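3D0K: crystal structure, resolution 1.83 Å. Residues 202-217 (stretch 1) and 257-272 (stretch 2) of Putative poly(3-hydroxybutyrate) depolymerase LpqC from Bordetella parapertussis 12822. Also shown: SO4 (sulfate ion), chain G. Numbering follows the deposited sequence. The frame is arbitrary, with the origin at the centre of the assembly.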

# COMPACT_ATOMS: atom_id res chain seq x y z
N ARG A 202 14.33 -7.81 -6.97
CA ARG A 202 13.09 -7.33 -7.60
C ARG A 202 12.53 -6.10 -6.89
O ARG A 202 12.07 -5.12 -7.56
CB ARG A 202 12.02 -8.41 -7.56
CG ARG A 202 12.33 -9.64 -8.41
CD ARG A 202 11.30 -10.65 -7.97
NE ARG A 202 11.70 -12.05 -8.04
CZ ARG A 202 12.02 -12.69 -9.16
NH1 ARG A 202 12.04 -12.03 -10.32
NH2 ARG A 202 12.36 -13.97 -9.11
N LEU A 203 12.60 -6.11 -5.56
CA LEU A 203 12.21 -4.91 -4.75
C LEU A 203 12.97 -3.68 -5.16
O LEU A 203 12.39 -2.59 -5.42
CB LEU A 203 12.39 -5.19 -3.26
CG LEU A 203 12.24 -4.03 -2.28
CD1 LEU A 203 10.78 -3.53 -2.28
CD2 LEU A 203 12.76 -4.39 -0.90
N LEU A 204 14.30 -3.80 -5.16
CA LEU A 204 15.17 -2.70 -5.53
C LEU A 204 14.96 -2.14 -6.93
O LEU A 204 15.09 -0.95 -7.12
CB LEU A 204 16.66 -3.07 -5.31
CG LEU A 204 17.08 -3.31 -3.84
CD1 LEU A 204 18.49 -3.91 -3.78
CD2 LEU A 204 17.02 -1.99 -3.01
N ALA A 205 14.62 -3.00 -7.89
CA ALA A 205 14.48 -2.60 -9.28
C ALA A 205 13.19 -1.82 -9.53
O ALA A 205 13.10 -1.00 -10.47
CB ALA A 205 14.52 -3.83 -10.19
N TYR A 206 12.17 -2.12 -8.71
CA TYR A 206 10.82 -1.64 -8.99
C TYR A 206 10.78 -0.12 -8.85
O TYR A 206 11.38 0.43 -7.91
CB TYR A 206 9.79 -2.32 -8.07
CG TYR A 206 8.35 -2.06 -8.62
CD1 TYR A 206 7.68 -0.90 -8.30
CD2 TYR A 206 7.73 -2.98 -9.49
CE1 TYR A 206 6.43 -0.63 -8.81
CE2 TYR A 206 6.45 -2.72 -10.01
CZ TYR A 206 5.80 -1.53 -9.64
OH TYR A 206 4.53 -1.27 -10.12
N PRO A 207 10.09 0.58 -9.76
CA PRO A 207 10.01 2.06 -9.62
C PRO A 207 9.02 2.56 -8.54
O PRO A 207 8.12 3.37 -8.83
CB PRO A 207 9.60 2.52 -11.02
CG PRO A 207 8.66 1.39 -11.48
CD PRO A 207 9.41 0.11 -10.99
N MSE A 208 9.18 2.09 -7.32
CA MSE A 208 8.28 2.44 -6.25
C MSE A 208 8.51 3.90 -5.89
O MSE A 208 9.65 4.29 -5.83
CB MSE A 208 8.63 1.58 -5.00
CG MSE A 208 7.70 1.92 -3.85
SE MSE A 208 7.90 0.52 -2.45
CE MSE A 208 7.73 -0.91 -3.73
N THR A 209 7.45 4.68 -5.63
CA THR A 209 7.57 6.04 -5.08
C THR A 209 7.44 5.95 -3.56
O THR A 209 6.49 5.35 -3.02
CB THR A 209 6.47 6.99 -5.61
OG1 THR A 209 6.51 7.01 -7.03
CG2 THR A 209 6.63 8.42 -5.09
N ILE A 210 8.38 6.58 -2.87
CA ILE A 210 8.23 6.83 -1.47
C ILE A 210 7.75 8.25 -1.37
O ILE A 210 8.48 9.17 -1.76
CB ILE A 210 9.55 6.67 -0.73
CG1 ILE A 210 10.08 5.23 -0.94
CG2 ILE A 210 9.39 7.12 0.73
CD1 ILE A 210 11.67 5.20 -0.75
N LEU A 211 6.50 8.43 -0.91
CA LEU A 211 5.92 9.78 -0.90
C LEU A 211 5.94 10.29 0.54
O LEU A 211 5.28 9.70 1.43
CB LEU A 211 4.51 9.79 -1.43
CG LEU A 211 3.80 11.07 -1.83
CD1 LEU A 211 4.51 11.84 -2.99
CD2 LEU A 211 2.33 10.76 -2.28
N ALA A 212 6.68 11.36 0.76
CA ALA A 212 6.98 11.82 2.14
C ALA A 212 6.59 13.30 2.34
O ALA A 212 7.15 14.17 1.68
CB ALA A 212 8.46 11.56 2.49
N GLY A 213 5.66 13.57 3.25
CA GLY A 213 5.30 14.96 3.58
C GLY A 213 6.40 15.54 4.42
O GLY A 213 6.85 14.92 5.40
N ASP A 214 6.88 16.74 4.06
CA ASP A 214 7.99 17.33 4.80
C ASP A 214 7.60 18.00 6.12
O ASP A 214 8.46 18.49 6.86
CB ASP A 214 8.88 18.22 3.91
CG ASP A 214 8.23 19.56 3.54
OD1 ASP A 214 7.15 19.94 4.08
OD2 ASP A 214 8.85 20.26 2.69
N GLN A 215 6.30 18.03 6.39
CA GLN A 215 5.75 18.42 7.66
C GLN A 215 5.33 17.19 8.51
O GLN A 215 4.72 17.35 9.56
CB GLN A 215 4.55 19.38 7.46
CG GLN A 215 4.90 20.72 6.76
CD GLN A 215 6.06 21.44 7.42
OE1 GLN A 215 7.12 21.58 6.81
NE2 GLN A 215 5.88 21.87 8.68
N ASP A 216 5.67 15.96 8.08
CA ASP A 216 5.37 14.79 8.92
C ASP A 216 6.55 14.64 9.88
O ASP A 216 7.40 13.73 9.75
CB ASP A 216 5.11 13.52 8.07
CG ASP A 216 4.37 12.42 8.83
OD1 ASP A 216 4.35 12.40 10.08
OD2 ASP A 216 3.78 11.54 8.17
N ILE A 217 6.59 15.58 10.83
CA ILE A 217 7.78 15.77 11.66
C ILE A 217 7.43 15.87 13.13
O ILE A 217 8.29 16.17 13.94
CB ILE A 217 8.64 17.02 11.22
CG1 ILE A 217 7.80 18.33 11.28
CG2 ILE A 217 9.30 16.78 9.82
CD1 ILE A 217 8.62 19.62 11.33
N LEU A 257 23.28 -3.76 -8.56
CA LEU A 257 21.91 -3.91 -9.09
C LEU A 257 21.28 -2.60 -9.57
O LEU A 257 21.58 -1.55 -9.02
CB LEU A 257 20.95 -4.54 -8.05
CG LEU A 257 21.18 -6.03 -7.78
CD1 LEU A 257 20.45 -6.45 -6.52
CD2 LEU A 257 20.85 -6.99 -8.98
N PRO A 258 20.39 -2.70 -10.58
CA PRO A 258 19.56 -1.50 -10.89
C PRO A 258 18.65 -1.07 -9.71
O PRO A 258 18.15 -1.93 -8.93
CB PRO A 258 18.72 -1.91 -12.11
CG PRO A 258 18.91 -3.39 -12.30
CD PRO A 258 20.09 -3.86 -11.45
N PHE A 259 18.49 0.25 -9.55
CA PHE A 259 17.73 0.82 -8.44
C PHE A 259 16.65 1.75 -8.99
O PHE A 259 16.98 2.75 -9.62
CB PHE A 259 18.66 1.61 -7.55
CG PHE A 259 17.99 2.25 -6.36
CD1 PHE A 259 17.41 1.45 -5.36
CD2 PHE A 259 18.06 3.64 -6.18
CE1 PHE A 259 16.83 2.04 -4.25
CE2 PHE A 259 17.47 4.26 -5.04
CZ PHE A 259 16.88 3.47 -4.08
N GLY A 260 15.39 1.41 -8.72
CA GLY A 260 14.24 2.07 -9.35
C GLY A 260 13.48 3.03 -8.44
O GLY A 260 12.62 3.78 -8.93
N TRP A 261 13.80 3.05 -7.14
CA TRP A 261 12.96 3.84 -6.21
C TRP A 261 13.10 5.33 -6.46
O TRP A 261 14.12 5.79 -6.94
CB TRP A 261 13.29 3.57 -4.75
CG TRP A 261 13.21 2.16 -4.29
CD1 TRP A 261 12.75 1.03 -5.00
CD2 TRP A 261 13.56 1.71 -2.99
NE1 TRP A 261 12.83 -0.08 -4.18
CE2 TRP A 261 13.30 0.31 -2.95
CE3 TRP A 261 14.06 2.36 -1.84
CZ2 TRP A 261 13.58 -0.47 -1.81
CZ3 TRP A 261 14.30 1.59 -0.68
CH2 TRP A 261 14.08 0.19 -0.68
N GLN A 262 12.03 6.08 -6.16
CA GLN A 262 12.07 7.52 -6.21
C GLN A 262 11.54 8.02 -4.88
O GLN A 262 10.49 7.55 -4.42
CB GLN A 262 11.18 8.04 -7.34
CG GLN A 262 11.36 7.27 -8.67
CD GLN A 262 12.31 7.94 -9.67
OE1 GLN A 262 11.94 8.13 -10.85
NE2 GLN A 262 13.51 8.33 -9.23
N LEU A 263 12.25 8.96 -4.30
CA LEU A 263 11.82 9.69 -3.12
C LEU A 263 11.14 11.00 -3.54
O LEU A 263 11.77 11.88 -4.13
CB LEU A 263 13.00 9.95 -2.18
CG LEU A 263 12.63 10.77 -0.91
CD1 LEU A 263 11.68 9.97 0.02
CD2 LEU A 263 13.85 11.26 -0.10
N GLN A 264 9.86 11.14 -3.25
CA GLN A 264 9.16 12.35 -3.66
C GLN A 264 8.71 13.11 -2.42
O GLN A 264 7.83 12.65 -1.71
CB GLN A 264 7.95 11.98 -4.56
CG GLN A 264 7.07 13.19 -4.87
CD GLN A 264 7.77 14.19 -5.76
OE1 GLN A 264 8.12 15.32 -5.33
NE2 GLN A 264 7.98 13.81 -7.01
N VAL A 265 9.36 14.23 -2.10
CA VAL A 265 8.97 14.99 -0.94
C VAL A 265 7.77 15.85 -1.30
O VAL A 265 7.76 16.49 -2.35
CB VAL A 265 10.13 15.89 -0.49
CG1 VAL A 265 9.72 16.72 0.74
CG2 VAL A 265 11.36 14.99 -0.20
N VAL A 266 6.77 15.88 -0.44
CA VAL A 266 5.63 16.79 -0.60
C VAL A 266 5.78 18.04 0.31
O VAL A 266 5.66 17.95 1.53
CB VAL A 266 4.29 16.06 -0.35
CG1 VAL A 266 3.11 16.95 -0.74
CG2 VAL A 266 4.21 14.77 -1.15
N PRO A 267 6.02 19.22 -0.30
CA PRO A 267 6.23 20.39 0.55
C PRO A 267 4.93 20.85 1.23
O PRO A 267 3.86 20.98 0.58
CB PRO A 267 6.78 21.46 -0.42
CG PRO A 267 6.72 20.89 -1.81
CD PRO A 267 6.07 19.53 -1.74
N GLY A 268 5.02 21.05 2.54
CA GLY A 268 3.94 21.64 3.33
C GLY A 268 2.80 20.71 3.74
O GLY A 268 1.80 21.17 4.26
N ILE A 269 2.94 19.41 3.53
CA ILE A 269 1.92 18.45 3.90
C ILE A 269 2.52 17.59 5.00
O ILE A 269 3.69 17.25 4.92
CB ILE A 269 1.49 17.58 2.70
CG1 ILE A 269 0.88 18.44 1.56
CG2 ILE A 269 0.44 16.53 3.10
CD1 ILE A 269 -0.27 19.40 2.05
N GLY A 270 1.72 17.24 6.00
CA GLY A 270 2.22 16.41 7.10
C GLY A 270 1.60 15.03 7.05
O GLY A 270 1.52 14.41 6.00
N HIS A 271 1.15 14.54 8.21
CA HIS A 271 0.59 13.22 8.33
C HIS A 271 -0.93 13.24 8.08
O HIS A 271 -1.73 13.19 9.03
CB HIS A 271 0.93 12.64 9.71
CG HIS A 271 0.79 11.15 9.77
ND1 HIS A 271 1.61 10.29 9.07
CD2 HIS A 271 -0.11 10.37 10.41
CE1 HIS A 271 1.24 9.05 9.28
NE2 HIS A 271 0.19 9.07 10.09
N ASP A 272 -1.31 13.33 6.81
CA ASP A 272 -2.66 13.65 6.40
C ASP A 272 -2.96 12.74 5.18
O ASP A 272 -2.60 13.05 4.05
CB ASP A 272 -2.72 15.15 6.05
CG ASP A 272 -4.13 15.67 5.68
OD1 ASP A 272 -4.25 16.93 5.70
OD2 ASP A 272 -5.08 14.90 5.37
S SO4 G . -3.54 7.66 9.34
O1 SO4 G . -2.88 8.73 8.63
O2 SO4 G . -2.61 7.05 10.27
O3 SO4 G . -4.70 8.18 10.06
O4 SO4 G . -4.02 6.68 8.36

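Two neighbouring strands of a parallel β-sheet form the core of this contact, extended at one end by a tryptophan docked on the last turn of a helix and at the other by a pair of interlocking turns that bring an aspartate to a histidine.

The strands, around residues 209-213 and 262-266, run in the same direction at 23° to each other, and their backbones exchange hydrogen bonds in the alternating pattern typical of parallel pairing. Gln-262 N donates to Met-208 O (3.0 Å), Ile-210 N to Gln-262 O (2.8 Å), Gln-264 N to Ile-210 O (2.8 Å), Ala-212 N to Gln-264 O (3.0 Å), Val-266 N to Ala-212 O (2.8 Å) and Asp-214 N to Val-266 O (3.1 Å). Each of Ile-210 and Ala-212 therefore uses both its N and its O, bonding to the residues before and after its partner in register.

Because paired residues face the same way, side chains match across the strands. On one face Ile-210 CG2 lies 3.7 Å from Leu-263 CD1, while the small Ala-212 meets the same methyl more loosely, CB to CD1 4.4 Å. On the other face Leu-211 CD1 packs 3.5 Å from Val-266 CG2; branched aliphatic chains suit such a buried place. The aliphatic part of Gln-264 joins them, its CB 3.8 Å from Thr-209 CG2.

Before the strands, Trp-261 has the largest area covered by the other stretch. Its indole NE1 donates to Leu-203 O (2.8 Å), a carbonyl near the end of the helix, and its carbon surface meets Leu-204, with CZ2 3.9 Å from Leu-204 CD2, and Ile-210, with CE3 3.9 Å from Ile-210 CD1. An indole thus satisfies a polar atom while filling an apolar space. Next to it, Gly-260 N donates to Leu-204 O (2.9 Å). Glycine fits here because an ideal CB would lie 2.1 Å from Ala-205 O, a clash; without one, Gly-260 O can approach Pro-207 CA to 3.2 Å in a CA-H...O contact.

Beyond the strands, the type I turn from Gly-213 to Asp-216 meets the type II turn from Val-266 to Ile-269. Asp-214 OD1 accepts from Gly-268 N (2.9 Å), linking one turn to the other, and Gln-215 N donates to Ile-269 O (3.1 Å). The positive phi of Gly-268 by itself favours glycine. At Gly-213 the reason is space: an ideal CB would clash with Ile-269 O at 2.3 Å.

Finally, His-271 ND1 donates to Asp-216 OD2 (2.7 Å), with the carboxylate oxygen at the edge of the imidazole ring, near its plane, where the N-H points. The carboxylate is a strong acceptor for this proton, and its other oxygen, OD1, is hydrogen-bonded elsewhere in the structure. On the far side of the ring, NE2 makes a weak hydrogen bond to O2 of a sulfate ion (3.5 Å), probably from the crystallisation liquor.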